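PDB 3HC1: metal-dependent phosphohydrolase, HDOD domain-containing from Geobacter sulfurreducens, which is of unknown function but carries an HDOD domain with a two-iron centre, consistent with metal-dependent phosphohydrolase activity. Local coordinates for residues R17-G22 / R187-S192; A75-S80 / V86-L91; L151-E156 / F236-C241; V269-L274 / F279-I284. All blocks are in the same frame, centred on the assembly; numbering follows the deposited sequence.

How the contacts relate
Contact 3 is the buried centre of the group: it joins the turn before helix 154-162 to helix 229-243 through iron rather than through direct bonds. Contacts 1 and 4 each lie with their centres about 19 Å from it and are built differently. Contact 1, at the surface, is a purely aromatic touch between helix 9-21 and the end of helix 181-189, whereas contact 4 closes a short helix-loop-helix connection with a salt bridge, a stacked guanidinium and a water. Contact 2, about 44 Å from contact 1 between centres and on the other side of the chain's centre, packs a loop against helix 82-108 by mostly apolar touching. No two contacts share a helix.

Contact 1. Residues R17-G22 / R187-S192; sequences REFMSG and RLFGTS
Phe19 and Phe189 carry this contact alone, one aromatic ring reaching the other across the space between two helices. Starting from its CB, Phe19 leaves helix 9-21 toward the 187-192 segment, and with CG anti to the backbone N (chi1 -159°) the ring extends outward so that its far rim leads. CE1 makes the closest approach, 3.7 Å from CD1 of Phe189, and also lies 3.8 Å from CG of that ring. CZ, at the tip, settles 3.9 Å from Phe189 CE2. Both lie over the same face of the Phe189 ring, CE1 displaced toward the rim and CZ close to the centre, while CB of Leu188 rests against the opposite face. The ring planes meet at 44° with centroids 4.7 Å apart, an oblique pairing that is neither a parallel stack nor a T-shape.

Phe189 is the last residue of helix 181-189, followed by Gly190 with positive phi, and Val170 of helix 164-177 also touches it. Phe19 in turn touches Ile159 of helix 154-162 and forms a cation-pi pair with Arg163. With an alanine in place of Phe189, the tip of the Phe19 ring would probably lose the face it rests on, and a gap would open between the two helices. A hydrogen bond from Thr191 OG1 to Arg12 O of helix 9-21 is a polar tie nearby, but the ring pair itself rests on dispersion and sets no strict angle.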
# COMPACT_ATOMS: atom_id res chain seq x y z
N ARG A 17 1.02 -15.57 -13.95
CA ARG A 17 1.28 -15.01 -15.32
C ARG A 17 0.24 -15.46 -16.32
O ARG A 17 -0.29 -14.64 -17.06
CB ARG A 17 2.69 -15.25 -15.82
CG ARG A 17 3.70 -14.45 -15.03
CD ARG A 17 5.09 -14.69 -15.57
NE ARG A 17 5.39 -16.12 -15.65
CZ ARG A 17 6.04 -16.85 -14.75
NH1 ARG A 17 6.51 -16.34 -13.62
NH2 ARG A 17 6.22 -18.14 -14.98
N GLU A 18 -0.17 -16.72 -16.27
CA GLU A 18 -1.25 -17.19 -17.18
C GLU A 18 -2.57 -16.47 -16.92
O GLU A 18 -3.32 -16.13 -17.85
CB GLU A 18 -1.48 -18.69 -17.03
CG GLU A 18 -0.22 -19.56 -17.20
CD GLU A 18 0.25 -19.71 -18.66
OE1 GLU A 18 -0.39 -19.13 -19.58
OE2 GLU A 18 1.27 -20.41 -18.88
N PHE A 19 -2.86 -16.22 -15.64
CA PHE A 19 -4.06 -15.44 -15.27
C PHE A 19 -4.03 -14.03 -15.91
O PHE A 19 -5.07 -13.47 -16.24
CB PHE A 19 -4.12 -15.31 -13.73
CG PHE A 19 -5.49 -15.00 -13.17
CD1 PHE A 19 -6.45 -16.00 -13.06
CD2 PHE A 19 -5.78 -13.76 -12.66
CE1 PHE A 19 -7.71 -15.75 -12.48
CE2 PHE A 19 -7.03 -13.50 -12.08
CZ PHE A 19 -8.00 -14.51 -12.00
N MSE A 20 -2.86 -13.42 -16.04
CA MSE A 20 -2.80 -12.11 -16.70
C MSE A 20 -2.84 -12.18 -18.27
O MSE A 20 -3.43 -11.32 -18.92
CB MSE A 20 -1.59 -11.37 -16.23
CG MSE A 20 -1.75 -10.87 -14.86
SE MSE A 20 -0.04 -10.36 -14.20
CE MSE A 20 0.55 -9.17 -15.30
N SER A 21 -2.19 -13.19 -18.84
CA SER A 21 -2.29 -13.55 -20.30
C SER A 21 -3.65 -13.37 -20.94
O SER A 21 -3.74 -12.89 -22.07
CB SER A 21 -1.96 -15.03 -20.51
OG SER A 21 -0.63 -15.36 -20.13
N GLY A 22 -4.69 -13.79 -20.26
CA GLY A 22 -6.03 -13.77 -20.82
C GLY A 22 -6.65 -12.39 -20.81
O GLY A 22 -7.75 -12.21 -21.35
N ARG A 187 -7.98 -21.29 -3.82
CA ARG A 187 -8.88 -22.38 -4.14
C ARG A 187 -9.44 -22.26 -5.55
O ARG A 187 -9.43 -23.23 -6.29
CB ARG A 187 -10.03 -22.42 -3.14
CG ARG A 187 -10.90 -23.68 -3.28
CD ARG A 187 -11.99 -23.73 -2.24
NE ARG A 187 -11.43 -23.72 -0.89
CZ ARG A 187 -12.14 -23.52 0.20
NH1 ARG A 187 -13.45 -23.30 0.12
NH2 ARG A 187 -11.55 -23.52 1.39
N LEU A 188 -9.94 -21.08 -5.89
CA LEU A 188 -10.55 -20.85 -7.18
C LEU A 188 -9.58 -20.69 -8.35
O LEU A 188 -9.96 -21.02 -9.48
CB LEU A 188 -11.49 -19.63 -7.12
CG LEU A 188 -12.67 -19.88 -6.18
CD1 LEU A 188 -13.67 -18.73 -6.16
CD2 LEU A 188 -13.37 -21.18 -6.56
N PHE A 189 -8.36 -20.20 -8.09
CA PHE A 189 -7.40 -19.93 -9.17
C PHE A 189 -6.05 -20.65 -9.04
O PHE A 189 -5.25 -20.57 -9.94
CB PHE A 189 -7.11 -18.44 -9.24
CG PHE A 189 -8.33 -17.56 -9.24
CD1 PHE A 189 -9.46 -17.90 -9.97
CD2 PHE A 189 -8.32 -16.36 -8.55
CE1 PHE A 189 -10.56 -17.07 -9.96
CE2 PHE A 189 -9.42 -15.53 -8.55
CZ PHE A 189 -10.54 -15.89 -9.26
N GLY A 190 -5.77 -21.31 -7.91
CA GLY A 190 -4.39 -21.84 -7.64
C GLY A 190 -3.26 -20.82 -7.47
O GLY A 190 -2.08 -21.18 -7.47
N THR A 191 -3.60 -19.56 -7.34
CA THR A 191 -2.63 -18.48 -7.14
C THR A 191 -3.40 -17.36 -6.45
O THR A 191 -4.62 -17.43 -6.37
CB THR A 191 -2.00 -18.00 -8.47
OG1 THR A 191 -0.86 -17.17 -8.18
CG2 THR A 191 -2.98 -17.21 -9.35
N SER A 192 -2.71 -16.33 -5.95
CA SER A 192 -3.40 -15.22 -5.31
C SER A 192 -2.97 -13.84 -5.84
O SER A 192 -2.08 -13.72 -6.70
CB SER A 192 -3.15 -15.30 -3.80
OG SER A 192 -1.97 -14.58 -3.45

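Contact 2. Residues A75-S80 / V86-L91; sequences AARPIS and VIYLGL
Tyr88 meets the 75-80 loop with two parts of its side chain, its CB and the near end of the ring against Ile79 and one ring edge against Arg77. The apolar part is the contact with Ile79, whose CD1 lies 3.7 Å from Tyr88 CB and 3.9 Å from Tyr88 CG. Ile79 does not set out toward the helix from its backbone; it is the CG1 branch, set anti to the carbonyl carbon (chi1 -58°) and bent again at chi2, that swings CD1 across to Tyr88. The methyl reaches the ring obliquely, at its root.

The segments belong to an all-helical fold, within the HDOD region: the loop follows helix 71-74 and leads into helix 82-108, so the chain turns back and packs on the second turn of the helix it is about to enter. Ile79 is buried there, also touching Ala85 of that helix and Ala68 of helix 58-69, and its backbone N is held by Asn69 OD1.

The polar residue of the loop contributes by packing. Arg77 NE lies at the Tyr88 ring edge, in the ring plane, 3.9 Å from both CD2 and CE2. With NE at the edge, not over a face, the guanidinium makes no cation-pi contact; its plane is 88° from that of the ring. Arg77 CG and CB stand progressively out of the ring plane, on one side of it, 4.2 Å from Tyr88 CD2 and CE2 respectively.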
# COMPACT_ATOMS: atom_id res chain seq x y z
N ALA A 75 -0.74 20.38 8.78
CA ALA A 75 -1.10 20.90 10.07
C ALA A 75 -1.97 22.11 9.78
O ALA A 75 -2.72 22.11 8.78
CB ALA A 75 0.17 21.27 10.89
N ALA A 76 -1.83 23.16 10.59
CA ALA A 76 -2.68 24.35 10.50
C ALA A 76 -2.25 25.38 9.45
O ALA A 76 -2.92 26.39 9.27
CB ALA A 76 -2.79 25.03 11.89
N ARG A 77 -1.15 25.13 8.74
CA ARG A 77 -0.64 26.09 7.74
C ARG A 77 -1.35 25.89 6.40
O ARG A 77 -1.34 24.77 5.85
CB ARG A 77 0.89 26.04 7.54
CG ARG A 77 1.63 24.95 8.28
CD ARG A 77 2.49 25.45 9.41
NE ARG A 77 3.87 25.13 9.12
CZ ARG A 77 4.87 25.17 9.99
NH1 ARG A 77 4.68 25.57 11.27
NH2 ARG A 77 6.08 24.83 9.57
N PRO A 78 -1.96 26.97 5.86
CA PRO A 78 -2.73 26.92 4.61
C PRO A 78 -1.93 26.75 3.33
O PRO A 78 -1.18 27.66 2.93
CB PRO A 78 -3.51 28.24 4.60
CG PRO A 78 -2.88 29.12 5.63
CD PRO A 78 -2.04 28.28 6.53
N ILE A 79 -2.11 25.61 2.67
CA ILE A 79 -1.49 25.32 1.38
C ILE A 79 -2.53 25.55 0.30
O ILE A 79 -3.53 24.86 0.25
CB ILE A 79 -1.01 23.87 1.32
CG1 ILE A 79 -0.03 23.60 2.45
CG2 ILE A 79 -0.41 23.55 -0.03
CD1 ILE A 79 1.16 24.51 2.49
N SER A 80 -2.28 26.53 -0.55
CA SER A 80 -3.24 26.98 -1.57
C SER A 80 -2.68 26.88 -2.98
O SER A 80 -3.42 26.57 -3.91
CB SER A 80 -3.67 28.41 -1.27
OG SER A 80 -2.84 29.01 -0.28
N VAL A 86 5.46 22.95 -2.21
CA VAL A 86 6.92 22.76 -2.32
C VAL A 86 7.70 23.27 -1.09
O VAL A 86 8.54 22.56 -0.50
CB VAL A 86 7.44 23.42 -3.60
CG1 VAL A 86 8.98 23.64 -3.56
CG2 VAL A 86 6.97 22.60 -4.82
N ILE A 87 7.37 24.49 -0.68
CA ILE A 87 8.06 25.18 0.40
C ILE A 87 7.77 24.45 1.68
O ILE A 87 8.68 24.24 2.47
CB ILE A 87 7.61 26.66 0.53
CG1 ILE A 87 8.04 27.48 -0.69
CG2 ILE A 87 8.20 27.31 1.77
CD1 ILE A 87 7.39 28.86 -0.74
N TYR A 88 6.51 24.04 1.88
CA TYR A 88 6.08 23.52 3.16
C TYR A 88 6.25 22.02 3.33
O TYR A 88 6.59 21.59 4.42
CB TYR A 88 4.65 24.00 3.51
CG TYR A 88 4.67 25.46 3.99
CD1 TYR A 88 4.95 26.51 3.10
CD2 TYR A 88 4.49 25.78 5.36
CE1 TYR A 88 5.00 27.83 3.54
CE2 TYR A 88 4.54 27.11 5.80
CZ TYR A 88 4.79 28.13 4.89
OH TYR A 88 4.88 29.46 5.28
N LEU A 89 6.07 21.23 2.28
CA LEU A 89 6.20 19.77 2.41
C LEU A 89 7.65 19.30 2.36
O LEU A 89 8.01 18.35 3.04
CB LEU A 89 5.41 19.05 1.31
CG LEU A 89 3.93 18.70 1.53
CD1 LEU A 89 3.08 19.86 1.99
CD2 LEU A 89 3.34 18.11 0.22
N GLY A 90 8.47 19.95 1.55
CA GLY A 90 9.80 19.44 1.24
C GLY A 90 9.76 18.24 0.29
O GLY A 90 8.69 17.73 -0.07
N LEU A 91 10.95 17.79 -0.09
CA LEU A 91 11.13 16.85 -1.21
C LEU A 91 10.42 15.52 -0.97
O LEU A 91 9.68 15.06 -1.83
CB LEU A 91 12.63 16.62 -1.46
CG LEU A 91 13.13 15.57 -2.47
CD1 LEU A 91 12.71 15.92 -3.89
CD2 LEU A 91 14.64 15.42 -2.35

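Contact 3. Residues L151-E156 / F236-C241; sequences LHDVGE and FADEYC. With FE (Fe (III) ion), chain C; FE (Fe (III) ion), chain B.
One iron (chain C) is gripped from both segments at once, by His152 NE2 at 2.3 Å, Asp153 OD2 at 2.1 Å and Asp238 OD1 at 2.2 Å. Water 1, 2.0 Å from this metal, and ligands from His122 and Glu249 complete its shell. NE2 of His152 and OD1 of Asp238 are 3.4 Å apart because they share the ion, not through a hydrogen bond, and their side chains cross at about a right angle. Asp238 comes from helix 229-243 with CG anti to the backbone N (chi1 170°), which carries the carboxylate out to the metal.

Asp153 is the bridge. While OD2 holds the first iron, OD1 binds the second (chain B) at 2.2 Å; water 1, also in the His152 ring plane at its edge, joins the same two ions and lies 1.9 Å from the second. His193, His217, His218 and Glu249 supply the rest of that site. His152 is steadied from behind by a hydrogen bond from ND1 to Gly149 O, and CB of Asp153 sits over the centre of one face of its ring.

His122, the adjacent His152-Asp153 pair and Asp238 form the H...HD...D signature of the HD domain. Asp153 OD2 and Asp238 OD1, 4.4 Å apart on roughly opposite sides of the iron, are probably tolerated because the metal lies between them. A water bound by two ferric ions is likely to be strongly polarised, as in related metal-dependent phosphohydrolases.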
# COMPACT_ATOMS: atom_id res chain seq x y z
N LEU A 151 0.92 0.08 -2.66
CA LEU A 151 0.88 -0.82 -3.79
C LEU A 151 0.65 -2.28 -3.40
O LEU A 151 0.61 -3.15 -4.28
CB LEU A 151 2.19 -0.76 -4.60
CG LEU A 151 2.44 0.61 -5.27
CD1 LEU A 151 3.84 0.64 -5.84
CD2 LEU A 151 1.38 0.76 -6.37
N HIS A 152 0.59 -2.58 -2.10
CA HIS A 152 0.62 -3.98 -1.64
C HIS A 152 -0.46 -4.92 -2.24
O HIS A 152 -0.20 -6.08 -2.56
CB HIS A 152 0.69 -4.10 -0.11
CG HIS A 152 -0.66 -4.01 0.57
ND1 HIS A 152 -1.33 -2.82 0.70
CD2 HIS A 152 -1.44 -4.95 1.16
CE1 HIS A 152 -2.49 -3.03 1.29
NE2 HIS A 152 -2.57 -4.31 1.60
N ASP A 153 -1.67 -4.39 -2.37
CA ASP A 153 -2.80 -5.06 -2.92
C ASP A 153 -3.10 -4.70 -4.37
O ASP A 153 -4.25 -4.90 -4.84
CB ASP A 153 -4.02 -4.80 -2.03
CG ASP A 153 -4.08 -5.77 -0.85
OD1 ASP A 153 -3.37 -6.80 -0.91
OD2 ASP A 153 -4.81 -5.49 0.12
N VAL A 154 -2.10 -4.22 -5.11
CA VAL A 154 -2.33 -3.86 -6.52
C VAL A 154 -2.84 -5.08 -7.33
O VAL A 154 -3.59 -4.93 -8.27
CB VAL A 154 -1.06 -3.22 -7.15
CG1 VAL A 154 0.07 -4.27 -7.32
CG2 VAL A 154 -1.37 -2.58 -8.42
N GLY A 155 -2.51 -6.29 -6.90
CA GLY A 155 -3.07 -7.50 -7.50
C GLY A 155 -4.57 -7.68 -7.37
O GLY A 155 -5.17 -8.27 -8.28
N GLU A 156 -5.15 -7.25 -6.25
CA GLU A 156 -6.62 -7.30 -6.04
C GLU A 156 -7.28 -6.26 -6.91
O GLU A 156 -8.38 -6.48 -7.40
CB GLU A 156 -7.04 -7.00 -4.59
CG GLU A 156 -6.63 -7.96 -3.55
CD GLU A 156 -7.42 -9.26 -3.57
OE1 GLU A 156 -7.49 -9.87 -4.64
OE2 GLU A 156 -7.94 -9.66 -2.51
N PHE A 236 2.57 -6.05 8.68
CA PHE A 236 1.92 -5.65 9.94
C PHE A 236 0.78 -4.68 9.70
O PHE A 236 -0.35 -4.87 10.20
CB PHE A 236 2.91 -5.09 10.99
CG PHE A 236 2.24 -4.64 12.23
CD1 PHE A 236 1.67 -3.39 12.31
CD2 PHE A 236 2.08 -5.52 13.30
CE1 PHE A 236 1.00 -2.99 13.41
CE2 PHE A 236 1.40 -5.12 14.41
CZ PHE A 236 0.86 -3.86 14.47
N ALA A 237 1.05 -3.65 8.92
CA ALA A 237 0.03 -2.64 8.63
C ALA A 237 -1.23 -3.23 7.97
O ALA A 237 -2.35 -2.81 8.27
CB ALA A 237 0.61 -1.46 7.81
N ASP A 238 -1.06 -4.23 7.13
CA ASP A 238 -2.18 -4.84 6.47
C ASP A 238 -3.04 -5.61 7.48
O ASP A 238 -4.27 -5.44 7.53
CB ASP A 238 -1.74 -5.77 5.33
CG ASP A 238 -2.88 -6.57 4.80
OD1 ASP A 238 -3.83 -5.94 4.36
OD2 ASP A 238 -2.86 -7.82 4.87
N GLU A 239 -2.41 -6.45 8.28
CA GLU A 239 -3.12 -7.19 9.31
C GLU A 239 -3.82 -6.24 10.32
O GLU A 239 -4.99 -6.43 10.68
CB GLU A 239 -2.20 -8.22 10.00
CG GLU A 239 -3.03 -9.18 10.86
CD GLU A 239 -2.32 -10.43 11.22
OE1 GLU A 239 -1.10 -10.41 11.11
OE2 GLU A 239 -2.97 -11.45 11.57
N TYR A 240 -3.13 -5.16 10.70
CA TYR A 240 -3.68 -4.17 11.59
C TYR A 240 -4.95 -3.55 11.01
O TYR A 240 -6.00 -3.55 11.66
CB TYR A 240 -2.67 -3.06 11.92
CG TYR A 240 -3.26 -2.04 12.85
CD1 TYR A 240 -4.01 -0.97 12.36
CD2 TYR A 240 -3.14 -2.18 14.22
CE1 TYR A 240 -4.59 -0.09 13.22
CE2 TYR A 240 -3.72 -1.31 15.07
CZ TYR A 240 -4.42 -0.26 14.60
OH TYR A 240 -5.01 0.58 15.50
N CYS A 241 -4.85 -3.04 9.77
CA CYS A 241 -5.97 -2.44 9.07
C CYS A 241 -7.14 -3.41 8.93
O CYS A 241 -8.27 -3.03 9.16
CB CYS A 241 -5.55 -1.91 7.74
SG CYS A 241 -4.60 -0.35 7.93
FE FE C . -4.25 -5.83 2.15
FE FE B . -3.34 -8.51 0.42
O HOH W 1 -3.15 -7.47 1.99

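Contact 4. Residues V269-L274 / F279-I284; sequences VIRRSL and FDEKLI
Arg271 and Glu281 form an end-on salt bridge, two guanidinium nitrogens facing two carboxylate oxygens. The shorter arm, Arg271 NH2 to Glu281 OE1, is 2.7 Å long and almost straight at 177°; the other, Arg271 NH1 to Glu281 OE2, is longer at 3.3 Å. Both oxygens are met on their syn side, although the guanidinium and carboxylate planes are not coplanar. Glu281 holds this pose by placing CG between its backbone N and carbonyl carbon (chi1 63°) and bending at chi2.

Further hydrogen bonds tie the arginine to the backbone ahead of the second helix. NH2 donates to Phe279 O at 3.0 Å, approaching from above the carbonyl plane, and water 2 accepts from both Arg271 NE and Phe279 N, linking them. These residues frame a helix-loop-helix turn in which helix 266-273 ends and helix 281-302 begins, the latter with Asp280 as N-cap through a weak bond from Lys282 N to Asp280 OD1.

Stacking comes from Phe279. Its ring lies flat beneath the guanidinium, planes 18° apart and centres 4.0 Å apart, an off-centre cation-pi pair in which Arg271 NH2 sits 3.3 Å from Phe279 CE1. A leucine in place of Arg271 would probably leave the Glu281 carboxylate without its countercharge and Phe279 O without this donor.

Apolar packing is supplied by Ile270, whose CG2 touches Phe279 CE2 at 3.9 Å; the same isoleucine also leans on Ala232 and Met233 of helix 229-243.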
# COMPACT_ATOMS: atom_id res chain seq x y z
N VAL A 269 11.31 -9.14 12.90
CA VAL A 269 11.94 -8.99 11.58
C VAL A 269 12.54 -7.59 11.44
O VAL A 269 13.70 -7.41 10.95
CB VAL A 269 10.94 -9.38 10.45
CG1 VAL A 269 11.48 -9.01 9.06
CG2 VAL A 269 10.69 -10.90 10.55
N ILE A 270 11.80 -6.61 11.95
CA ILE A 270 12.25 -5.21 11.95
C ILE A 270 13.51 -5.10 12.82
O ILE A 270 14.49 -4.53 12.34
CB ILE A 270 11.15 -4.24 12.44
CG1 ILE A 270 10.00 -4.23 11.45
CG2 ILE A 270 11.70 -2.80 12.61
CD1 ILE A 270 8.72 -3.58 11.93
N ARG A 271 13.51 -5.67 14.04
CA ARG A 271 14.72 -5.66 14.89
C ARG A 271 15.94 -6.35 14.28
O ARG A 271 17.04 -5.89 14.47
CB ARG A 271 14.50 -6.32 16.26
CG ARG A 271 13.65 -5.54 17.17
CD ARG A 271 13.81 -5.92 18.64
NE ARG A 271 13.02 -4.94 19.37
CZ ARG A 271 11.72 -5.03 19.63
NH1 ARG A 271 11.04 -6.12 19.31
NH2 ARG A 271 11.11 -4.03 20.27
N ARG A 272 15.75 -7.50 13.64
CA ARG A 272 16.86 -8.16 12.96
C ARG A 272 17.36 -7.30 11.77
O ARG A 272 18.56 -7.34 11.46
CB ARG A 272 16.48 -9.58 12.52
CG ARG A 272 15.99 -9.67 11.09
CD ARG A 272 15.40 -11.02 10.71
NE ARG A 272 14.90 -11.01 9.31
CZ ARG A 272 14.03 -11.89 8.81
NH1 ARG A 272 13.51 -12.84 9.58
NH2 ARG A 272 13.64 -11.83 7.51
N SER A 273 16.47 -6.54 11.12
CA SER A 273 16.84 -5.71 9.96
C SER A 273 17.53 -4.38 10.36
O SER A 273 18.35 -3.84 9.61
CB SER A 273 15.60 -5.39 9.08
OG SER A 273 14.85 -6.56 8.71
N LEU A 274 17.15 -3.85 11.51
CA LEU A 274 17.61 -2.56 12.00
C LEU A 274 18.29 -2.81 13.35
O LEU A 274 17.68 -2.61 14.40
CB LEU A 274 16.41 -1.60 12.15
CG LEU A 274 15.54 -1.39 10.90
CD1 LEU A 274 14.29 -0.49 11.18
CD2 LEU A 274 16.39 -0.82 9.74
N PHE A 279 12.69 0.38 20.06
CA PHE A 279 11.29 0.77 20.07
C PHE A 279 10.52 -0.16 20.99
O PHE A 279 10.99 -1.26 21.32
CB PHE A 279 10.70 0.74 18.65
CG PHE A 279 10.72 -0.61 17.99
CD1 PHE A 279 9.70 -1.52 18.19
CD2 PHE A 279 11.75 -0.95 17.13
CE1 PHE A 279 9.71 -2.75 17.57
CE2 PHE A 279 11.76 -2.18 16.49
CZ PHE A 279 10.74 -3.08 16.70
N ASP A 280 9.34 0.29 21.38
CA ASP A 280 8.47 -0.52 22.17
C ASP A 280 7.21 -0.75 21.33
O ASP A 280 6.36 0.13 21.21
CB ASP A 280 8.18 0.19 23.48
CG ASP A 280 7.27 -0.60 24.39
OD1 ASP A 280 6.82 -1.70 24.00
OD2 ASP A 280 7.01 -0.13 25.50
N GLU A 281 7.08 -1.96 20.77
CA GLU A 281 5.91 -2.29 19.95
C GLU A 281 4.58 -2.21 20.74
O GLU A 281 3.54 -1.94 20.17
CB GLU A 281 6.09 -3.66 19.28
CG GLU A 281 6.21 -4.85 20.21
CD GLU A 281 7.65 -5.19 20.55
OE1 GLU A 281 8.43 -4.25 20.77
OE2 GLU A 281 8.00 -6.38 20.55
N LYS A 282 4.62 -2.41 22.06
CA LYS A 282 3.43 -2.19 22.91
C LYS A 282 2.91 -0.75 22.79
O LYS A 282 1.72 -0.52 22.59
CB LYS A 282 3.71 -2.51 24.38
CG LYS A 282 3.96 -4.00 24.67
CD LYS A 282 4.11 -4.26 26.18
CE LYS A 282 5.47 -3.76 26.75
NZ LYS A 282 5.45 -3.27 28.20
N LEU A 283 3.80 0.22 22.90
CA LEU A 283 3.40 1.64 22.80
C LEU A 283 2.99 2.03 21.37
O LEU A 283 2.09 2.84 21.19
CB LEU A 283 4.51 2.55 23.30
CG LEU A 283 4.88 2.29 24.77
CD1 LEU A 283 6.12 3.12 25.18
CD2 LEU A 283 3.68 2.55 25.72
N ILE A 284 3.64 1.44 20.37
CA ILE A 284 3.25 1.68 18.98
C ILE A 284 1.84 1.14 18.70
O ILE A 284 1.04 1.84 18.12
CB ILE A 284 4.23 1.07 17.93
CG1 ILE A 284 5.66 1.62 18.11
CG2 ILE A 284 3.72 1.34 16.46
CD1 ILE A 284 6.70 0.88 17.31
O HOH W 2 13.91 -2.30 20.00